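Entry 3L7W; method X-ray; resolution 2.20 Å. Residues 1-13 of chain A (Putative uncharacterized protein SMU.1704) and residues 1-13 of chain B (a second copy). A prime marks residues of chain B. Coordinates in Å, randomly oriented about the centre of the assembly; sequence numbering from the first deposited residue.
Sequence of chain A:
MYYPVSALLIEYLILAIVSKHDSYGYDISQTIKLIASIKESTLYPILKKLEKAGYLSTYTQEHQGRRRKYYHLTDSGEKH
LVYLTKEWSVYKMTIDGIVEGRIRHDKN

Chain A 1-13: MYYPVSALLIEYL
Chain B (1-13) MYYPVSALLIEYL

How are the two stretches laid against each other? They are copies of one sequence related by an exact two-fold axis, so every contact described for chain A recurs with the primes exchanged. In each, residues 2-6 form an irregular lead-in and a helix begins at Ala7 and runs on past Leu13. The register is antiparallel: the CA atoms of Tyr3 and Leu8′ lie 6.2 Å apart, those of Pro4 and Ser6′ 6.7 Å, and the pairs Ser6 with Pro4′ and Leu8 with Tyr3′ repeat these values. The lead-in of each copy thus crosses the first turn of the other's helix, burying 673 Å² in all, without a hydrogen bond between the stretches.

What do the two tyrosines of the lead-in do? Met1, a selenomethionine modelled no further than CB, stays out of reach. Tyr2 (phi/psi -56/-70, chi1 -173°, t, chi2 70°) points its CA-to-CB bond sideways, yet the end of its side chain comes nearer: one face of the ring receives Leu8′ CD1, and Tyr2 OH is 3.6 Å from Leu8′ CD2. The same leucine also meets the backbone, with Tyr2 O 3.5 Å from Leu8′ CD1. Tyr3 (-73/142) is extended, with chi1 -63° (m) and chi2 -69°. Its ring presents an edge to one carbonyl oxygen of the helix, Tyr3 CE1 lying 3.6 Å from Leu8′ O, while Tyr3 CD1 packs 3.9 Å from Leu8′ CB and 4.2 Å from Leu9′ CG. Tyr3 OH reaches to 3.3 Å from Tyr12′ CG; this hydroxyl is hydrogen-bonded elsewhere in the structure.

Where does the lead-in meet the start of the partner helix? Pro4 (-74/162, C-gamma endo) points toward chain B and sets its CD 3.1 Å from Ser6′ OG, a close approach of a ring carbon to an oxygen, and 4.1 Å from Leu8′ CD1. Val5 (-114/117, chi1 174°, t) turns away. Ser6 (-68/159, chi1 67°, p) points toward chain B and has two roles: Ser6 OG touches Pro4′ CD at 3.1 Å and caps its own helix by accepting from Leu9 N at 3.2 Å, with an N-H...O angle of 150°. The first helical backbone bond, Ile10 N to Ser6 O, is 2.9 Å.

How does the helix complete the contact? From Ala7 onward phi/psi stay near -60/-45. Ala7 lies sideways and makes no contact, whereas Leu8 (chi1 -68°, m; chi2 178°, t) points toward chain B and fits among Tyr2′, Tyr3′ and Pro4′. Leu9 is sideways, its chi1 of -128° between wells and chi2 -173° (t), and Leu9 CA sits 3.9 Å from Tyr3′ CE1. Ile10 (m, m) faces away. Glu11 (m, t, chi3 8°) is buried and points toward chain B but contributes little, 7 Å², Glu11 OE1 being 4.1 Å from Tyr2′ OH. Tyr12 (chi1 178°, t; chi2 42°) points toward chain B, with Tyr12 CB 4.2 Å from Tyr3′ CZ. Leu13 (m, t) is out of reach.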

HETATM    1  N   MSE A   1       3.597  -0.667   9.900  1.00 20.00           N
HETATM    2  CA  MSE A   1       4.156  -1.904  10.433  1.00 20.00           C
HETATM    3  C   MSE A   1       3.632  -3.118   9.675  1.00 20.00           C
HETATM    4  O   MSE A   1       4.376  -3.759   8.927  1.00 68.48           O
HETATM    5  CB  MSE A   1       3.840  -2.037  11.923  1.00 20.00           C
ATOM      6  N   TYR A   2       2.348  -3.428   9.843  1.00 46.70           N
ATOM      7  CA  TYR A   2       1.772  -4.626   9.224  1.00 37.94           C
ATOM      8  C   TYR A   2       1.964  -4.674   7.708  1.00 45.21           C
ATOM      9  O   TYR A   2       2.725  -5.488   7.184  1.00 45.19           O
ATOM     10  CB  TYR A   2       0.282  -4.762   9.529  1.00 29.05           C
ATOM     11  CG  TYR A   2      -0.246  -6.096   9.016  1.00 42.62           C
ATOM     12  CD1 TYR A   2       0.129  -7.287   9.622  1.00 42.38           C
ATOM     13  CD2 TYR A   2      -1.075  -6.163   7.907  1.00 49.47           C
ATOM     14  CE1 TYR A   2      -0.323  -8.505   9.149  1.00 49.59           C
ATOM     15  CE2 TYR A   2      -1.540  -7.376   7.431  1.00 50.67           C
ATOM     16  CZ  TYR A   2      -1.158  -8.542   8.056  1.00 48.15           C
ATOM     17  OH  TYR A   2      -1.608  -9.744   7.580  1.00 43.29           O
ATOM     18  N   TYR A   3       1.260  -3.802   6.999  1.00 42.95           N
ATOM     19  CA  TYR A   3       1.348  -3.812   5.555  1.00 30.61           C
ATOM     20  C   TYR A   3       2.683  -3.254   5.118  1.00 33.94           C
ATOM     21  O   TYR A   3       3.195  -2.310   5.720  1.00 38.18           O
ATOM     22  CB  TYR A   3       0.210  -3.013   4.967  1.00 27.39           C
ATOM     23  CG  TYR A   3      -1.160  -3.575   5.274  1.00 25.68           C
ATOM     24  CD1 TYR A   3      -1.576  -4.773   4.707  1.00 24.04           C
ATOM     25  CD2 TYR A   3      -2.046  -2.900   6.109  1.00 27.00           C
ATOM     26  CE1 TYR A   3      -2.832  -5.281   4.954  1.00 22.63           C
ATOM     27  CE2 TYR A   3      -3.312  -3.411   6.375  1.00 30.27           C
ATOM     28  CZ  TYR A   3      -3.694  -4.608   5.789  1.00 27.42           C
ATOM     29  OH  TYR A   3      -4.941  -5.146   6.024  1.00 29.92           O
ATOM     30  N   PRO A   4       3.261  -3.845   4.067  1.00 27.05           N
ATOM     31  CA  PRO A   4       4.530  -3.345   3.544  1.00 32.20           C
ATOM     32  C   PRO A   4       4.304  -2.041   2.796  1.00 33.66           C
ATOM     33  O   PRO A   4       3.175  -1.748   2.416  1.00 27.76           O
ATOM     34  CB  PRO A   4       4.958  -4.421   2.539  1.00 32.80           C
ATOM     35  CG  PRO A   4       3.772  -5.337   2.363  1.00 32.30           C
ATOM     36  CD  PRO A   4       2.625  -4.809   3.162  1.00 29.34           C
ATOM     37  N   VAL A   5       5.379  -1.288   2.588  1.00 30.28           N
ATOM     38  CA  VAL A   5       5.336  -0.068   1.811  1.00 25.87           C
ATOM     39  C   VAL A   5       6.177  -0.280   0.550  1.00 27.16           C
ATOM     40  O   VAL A   5       7.379  -0.476   0.626  1.00 29.16           O
ATOM     41  CB  VAL A   5       5.942   1.089   2.609  1.00 28.40           C
ATOM     42  CG1 VAL A   5       6.047   2.366   1.740  1.00 33.52           C
ATOM     43  CG2 VAL A   5       5.158   1.318   3.887  1.00 29.55           C
ATOM     44  N   SER A   6       5.547  -0.222  -0.611  1.00 26.94           N
ATOM     45  CA  SER A   6       6.263  -0.456  -1.851  1.00 28.56           C
ATOM     46  C   SER A   6       7.257   0.670  -2.113  1.00 31.20           C
ATOM     47  O   SER A   6       7.120   1.762  -1.569  1.00 26.99           O
ATOM     48  CB  SER A   6       5.277  -0.564  -3.012  1.00 37.01           C
ATOM     49  OG  SER A   6       4.640   0.683  -3.252  1.00 29.59           O
ATOM     50  N   ALA A   7       8.261   0.387  -2.941  1.00 31.31           N
ATOM     51  CA  ALA A   7       9.259   1.378  -3.294  1.00 33.57           C
ATOM     52  C   ALA A   7       8.561   2.608  -3.846  1.00 35.16           C
ATOM     53  O   ALA A   7       8.930   3.731  -3.514  1.00 32.75           O
ATOM     54  CB  ALA A   7      10.254   0.810  -4.309  1.00 33.06           C
ATOM     55  N   LEU A   8       7.531   2.392  -4.664  1.00 35.18           N
ATOM     56  CA  LEU A   8       6.792   3.505  -5.262  1.00 33.61           C
ATOM     57  C   LEU A   8       6.176   4.378  -4.190  1.00 32.94           C
ATOM     58  O   LEU A   8       6.173   5.603  -4.301  1.00 32.77           O
ATOM     59  CB  LEU A   8       5.711   3.009  -6.219  1.00 26.90           C
ATOM     60  CG  LEU A   8       6.273   2.349  -7.482  1.00 39.98           C
ATOM     61  CD1 LEU A   8       5.163   1.831  -8.382  1.00 37.49           C
ATOM     62  CD2 LEU A   8       7.147   3.341  -8.228  1.00 36.58           C
ATOM     63  N   LEU A   9       5.664   3.746  -3.143  1.00 28.69           N
ATOM     64  CA  LEU A   9       5.047   4.484  -2.048  1.00 28.11           C
ATOM     65  C   LEU A   9       6.129   5.228  -1.264  1.00 25.91           C
ATOM     66  O   LEU A   9       5.904   6.330  -0.783  1.00 25.09           O
ATOM     67  CB  LEU A   9       4.280   3.534  -1.133  1.00 26.19           C
ATOM     68  CG  LEU A   9       2.832   3.891  -0.840  1.00 36.86           C
ATOM     69  CD1 LEU A   9       2.247   2.946   0.223  1.00 34.79           C
ATOM     70  CD2 LEU A   9       2.714   5.337  -0.410  1.00 40.66           C
ATOM     71  N   ILE A  10       7.305   4.612  -1.140  1.00 20.90           N
ATOM     72  CA  ILE A  10       8.448   5.257  -0.491  1.00 22.61           C
ATOM     73  C   ILE A  10       8.788   6.558  -1.209  1.00 27.58           C
ATOM     74  O   ILE A  10       9.104   7.568  -0.578  1.00 35.57           O
ATOM     75  CB  ILE A  10       9.689   4.356  -0.530  1.00 27.38           C
ATOM     76  CG1 ILE A  10       9.425   3.040   0.221  1.00 29.77           C
ATOM     77  CG2 ILE A  10      10.920   5.086   0.043  1.00 26.32           C
ATOM     78  CD1 ILE A  10       9.633   3.139   1.692  1.00 30.37           C
ATOM     79  N   GLU A  11       8.734   6.519  -2.537  1.00 28.51           N
ATOM     80  CA  GLU A  11       9.025   7.694  -3.350  1.00 25.60           C
ATOM     81  C   GLU A  11       8.021   8.769  -3.005  1.00 25.28           C
ATOM     82  O   GLU A  11       8.387   9.901  -2.712  1.00 26.69           O
ATOM     83  CB  GLU A  11       8.963   7.360  -4.842  1.00 24.19           C
ATOM     84  CG  GLU A  11      10.160   6.548  -5.315  1.00 31.76           C
ATOM     85  CD  GLU A  11      10.046   6.091  -6.753  1.00 31.47           C
ATOM     86  OE1 GLU A  11       9.115   6.527  -7.449  1.00 39.72           O
ATOM     87  OE2 GLU A  11      10.887   5.292  -7.190  1.00 38.96           O
ATOM     88  N   TYR A  12       6.748   8.396  -3.030  1.00 25.14           N
ATOM     89  CA  TYR A  12       5.686   9.283  -2.591  1.00 30.57           C
ATOM     90  C   TYR A  12       6.062   9.898  -1.252  1.00 29.78           C
ATOM     91  O   TYR A  12       6.080  11.113  -1.100  1.00 34.22           O
ATOM     92  CB  TYR A  12       4.366   8.511  -2.499  1.00 30.19           C
ATOM     93  CG  TYR A  12       3.190   9.310  -2.010  1.00 30.16           C
ATOM     94  CD1 TYR A  12       2.969  10.600  -2.454  1.00 32.28           C
ATOM     95  CD2 TYR A  12       2.282   8.759  -1.116  1.00 32.11           C
ATOM     96  CE1 TYR A  12       1.894  11.324  -2.012  1.00 31.07           C
ATOM     97  CE2 TYR A  12       1.205   9.470  -0.665  1.00 30.09           C
ATOM     98  CZ  TYR A  12       1.012  10.753  -1.117  1.00 34.23           C
ATOM     99  OH  TYR A  12      -0.064  11.468  -0.680  1.00 36.18           O
ATOM    100  N   LEU A  13       6.401   9.064  -0.282  1.00 27.61           N
ATOM    101  CA  LEU A  13       6.725   9.576   1.049  1.00 28.09           C
ATOM    102  C   LEU A  13       7.907  10.536   1.002  1.00 26.94           C
ATOM    103  O   LEU A  13       7.878  11.593   1.607  1.00 30.45           O
ATOM    104  CB  LEU A  13       7.009   8.425   2.020  1.00 23.02           C
ATOM    105  CG  LEU A  13       5.744   7.602   2.342  1.00 27.39           C
ATOM    106  CD1 LEU A  13       6.116   6.342   3.077  1.00 22.72           C
ATOM    107  CD2 LEU A  13       4.768   8.413   3.165  1.00 21.23           C
TER
HETATM  108  N   MSE B   1      -3.804   0.854  -9.808  1.00 20.00           N
HETATM  109  CA  MSE B   1      -2.934   0.800 -10.977  1.00 20.00           C
HETATM  110  C   MSE B   1      -1.506   1.198 -10.621  1.00 20.00           C
HETATM  111  O   MSE B   1      -0.606   0.354 -10.606  1.00 68.48           O
HETATM  112  CB  MSE B   1      -3.471   1.704 -12.087  1.00 20.00           C
ATOM    113  N   TYR B   2      -1.293   2.476 -10.312  1.00 46.70           N
ATOM    114  CA  TYR B   2       0.059   2.973 -10.038  1.00 37.94           C
ATOM    115  C   TYR B   2       0.771   2.204  -8.925  1.00 45.21           C
ATOM    116  O   TYR B   2       1.728   1.466  -9.166  1.00 45.19           O
ATOM    117  CB  TYR B   2       0.057   4.457  -9.679  1.00 29.05           C
ATOM    118  CG  TYR B   2       1.483   4.979  -9.566  1.00 42.62           C
ATOM    119  CD1 TYR B   2       2.281   5.111 -10.695  1.00 42.38           C
ATOM    120  CD2 TYR B   2       2.040   5.292  -8.336  1.00 49.47           C
ATOM    121  CE1 TYR B   2       3.585   5.558 -10.602  1.00 49.59           C
ATOM    122  CE2 TYR B   2       3.341   5.749  -8.233  1.00 50.67           C
ATOM    123  CZ  TYR B   2       4.107   5.878  -9.370  1.00 48.15           C
ATOM    124  OH  TYR B   2       5.399   6.320  -9.268  1.00 43.29           O
ATOM    125  N   TYR B   3       0.307   2.387  -7.697  1.00 42.95           N
ATOM    126  CA  TYR B   3       0.954   1.733  -6.579  1.00 30.61           C
ATOM    127  C   TYR B   3       0.637   0.255  -6.596  1.00 33.94           C
ATOM    128  O   TYR B   3      -0.479  -0.142  -6.929  1.00 38.18           O
ATOM    129  CB  TYR B   3       0.505   2.367  -5.285  1.00 27.39           C
ATOM    130  CG  TYR B   3       0.884   3.826  -5.150  1.00 25.68           C
ATOM    131  CD1 TYR B   3       2.211   4.199  -4.989  1.00 24.04           C
ATOM    132  CD2 TYR B   3      -0.085   4.825  -5.160  1.00 27.00           C
ATOM    133  CE1 TYR B   3       2.565   5.522  -4.835  1.00 22.63           C
ATOM    134  CE2 TYR B   3       0.264   6.164  -5.018  1.00 30.27           C
ATOM    135  CZ  TYR B   3       1.599   6.500  -4.856  1.00 27.42           C
ATOM    136  OH  TYR B   3       1.987   7.814  -4.709  1.00 29.92           O
ATOM    137  N   PRO B   4       1.628  -0.571  -6.244  1.00 27.05           N
ATOM    138  CA  PRO B   4       1.403  -2.013  -6.185  1.00 32.20           C
ATOM    139  C   PRO B   4       0.565  -2.355  -4.964  1.00 33.66           C
ATOM    140  O   PRO B   4       0.477  -1.551  -4.042  1.00 27.76           O
ATOM    141  CB  PRO B   4       2.808  -2.594  -5.997  1.00 32.80           C
ATOM    142  CG  PRO B   4       3.716  -1.426  -5.697  1.00 32.30           C
ATOM    143  CD  PRO B   4       2.898  -0.178  -5.620  1.00 29.34           C
ATOM    144  N   VAL B   5      -0.027  -3.546  -4.971  1.00 30.28           N
ATOM    145  CA  VAL B   5      -0.777  -4.050  -3.841  1.00 25.87           C
ATOM    146  C   VAL B   5      -0.035  -5.268  -3.284  1.00 27.16           C
ATOM    147  O   VAL B   5       0.099  -6.278  -3.955  1.00 29.16           O
ATOM    148  CB  VAL B   5      -2.172  -4.494  -4.288  1.00 28.40           C
ATOM    149  CG1 VAL B   5      -2.933  -5.179  -3.126  1.00 33.52           C
ATOM    150  CG2 VAL B   5      -2.936  -3.325  -4.875  1.00 29.55           C
ATOM    151  N   SER B   6       0.431  -5.177  -2.050  1.00 26.94           N
ATOM    152  CA  SER B   6       1.184  -6.270  -1.464  1.00 28.56           C
ATOM    153  C   SER B   6       0.283  -7.480  -1.244  1.00 31.20           C
ATOM    154  O   SER B   6      -0.936  -7.348  -1.184  1.00 26.99           O
ATOM    155  CB  SER B   6       1.801  -5.829  -0.140  1.00 37.01           C
ATOM    156  OG  SER B   6       0.794  -5.590   0.833  1.00 29.59           O
ATOM    157  N   ALA B   7       0.896  -8.658  -1.137  1.00 31.31           N
ATOM    158  CA  ALA B   7       0.156  -9.882  -0.898  1.00 33.57           C
ATOM    159  C   ALA B   7      -0.698  -9.710   0.345  1.00 35.16           C
ATOM    160  O   ALA B   7      -1.855 -10.122   0.364  1.00 32.75           O
ATOM    161  CB  ALA B   7       1.107 -11.072  -0.750  1.00 33.06           C
ATOM    162  N   LEU B   8      -0.135  -9.072   1.371  1.00 35.18           N
ATOM    163  CA  LEU B   8      -0.864  -8.859   2.623  1.00 33.61           C
ATOM    164  C   LEU B   8      -2.117  -8.044   2.384  1.00 32.94           C
ATOM    165  O   LEU B   8      -3.166  -8.319   2.962  1.00 32.77           O
ATOM    166  CB  LEU B   8       0.012  -8.177   3.672  1.00 26.90           C
ATOM    167  CG  LEU B   8       1.158  -9.060   4.173  1.00 39.98           C
ATOM    168  CD1 LEU B   8       2.029  -8.326   5.180  1.00 37.49           C
ATOM    169  CD2 LEU B   8       0.592 -10.331   4.783  1.00 36.58           C
ATOM    170  N   LEU B   9      -2.009  -7.047   1.516  1.00 28.69           N
ATOM    171  CA  LEU B   9      -3.152  -6.196   1.204  1.00 28.11           C
ATOM    172  C   LEU B   9      -4.173  -6.995   0.393  1.00 25.91           C
ATOM    173  O   LEU B   9      -5.373  -6.810   0.546  1.00 25.09           O
ATOM    174  CB  LEU B   9      -2.698  -4.962   0.429  1.00 26.19           C
ATOM    175  CG  LEU B   9      -3.137  -3.615   0.976  1.00 36.86           C
ATOM    176  CD1 LEU B   9      -2.756  -2.486   0.004  1.00 34.79           C
ATOM    177  CD2 LEU B   9      -4.624  -3.612   1.261  1.00 40.66           C
ATOM    178  N   ILE B  10      -3.683  -7.884  -0.472  1.00 20.90           N
ATOM    179  CA  ILE B  10      -4.557  -8.772  -1.241  1.00 22.61           C
ATOM    180  C   ILE B  10      -5.408  -9.610  -0.296  1.00 27.58           C
ATOM    181  O   ILE B  10      -6.596  -9.834  -0.539  1.00 35.57           O
ATOM    182  CB  ILE B  10      -3.741  -9.729  -2.119  1.00 27.38           C
ATOM    183  CG1 ILE B  10      -2.890  -8.942  -3.130  1.00 29.77           C
ATOM    184  CG2 ILE B  10      -4.656 -10.743  -2.832  1.00 26.32           C
ATOM    185  CD1 ILE B  10      -3.630  -8.560  -4.364  1.00 30.37           C
ATOM    186  N   GLU B  11      -4.786 -10.084   0.779  1.00 28.51           N
ATOM    187  CA  GLU B  11      -5.483 -10.893   1.773  1.00 25.60           C
ATOM    188  C   GLU B  11      -6.592 -10.059   2.369  1.00 25.28           C
ATOM    189  O   GLU B  11      -7.739 -10.486   2.424  1.00 26.69           O
ATOM    190  CB  GLU B  11      -4.523 -11.370   2.866  1.00 24.19           C
ATOM    191  CG  GLU B  11      -3.594 -12.479   2.391  1.00 31.76           C
ATOM    192  CD  GLU B  11      -2.547 -12.864   3.415  1.00 31.47           C
ATOM    193  OE1 GLU B  11      -2.623 -12.390   4.559  1.00 39.72           O
ATOM    194  OE2 GLU B  11      -1.643 -13.641   3.074  1.00 38.96           O
ATOM    195  N   TYR B  12      -6.238  -8.857   2.803  1.00 25.14           N
ATOM    196  CA  TYR B  12      -7.219  -7.897   3.275  1.00 30.57           C
ATOM    197  C   TYR B  12      -8.366  -7.817   2.278  1.00 29.78           C
ATOM    198  O   TYR B  12      -9.523  -8.003   2.633  1.00 34.22           O
ATOM    199  CB  TYR B  12      -6.559  -6.530   3.476  1.00 30.19           C
ATOM    200  CG  TYR B  12      -7.483  -5.432   3.922  1.00 30.16           C
ATOM    201  CD1 TYR B  12      -8.443  -5.656   4.892  1.00 32.28           C
ATOM    202  CD2 TYR B  12      -7.378  -4.156   3.386  1.00 32.11           C
ATOM    203  CE1 TYR B  12      -9.280  -4.653   5.301  1.00 31.07           C
ATOM    204  CE2 TYR B  12      -8.208  -3.144   3.784  1.00 30.09           C
ATOM    205  CZ  TYR B  12      -9.158  -3.396   4.744  1.00 34.23           C
ATOM    206  OH  TYR B  12      -9.984  -2.392   5.155  1.00 36.18           O
ATOM    207  N   LEU B  13      -8.050  -7.575   1.016  1.00 27.61           N
ATOM    208  CA  LEU B  13      -9.099  -7.431   0.008  1.00 28.09           C
ATOM    209  C   LEU B  13      -9.947  -8.693  -0.092  1.00 26.94           C
ATOM    210  O   LEU B  13     -11.163  -8.625  -0.144  1.00 30.45           O
ATOM    211  CB  LEU B  13      -8.498  -7.080  -1.356  1.00 23.02           C
ATOM    212  CG  LEU B  13      -7.893  -5.660  -1.384  1.00 27.39           C
ATOM    213  CD1 LEU B  13      -7.091  -5.461  -2.642  1.00 22.72           C
ATOM    214  CD2 LEU B  13      -8.978  -4.610  -1.290  1.00 21.23           C
TER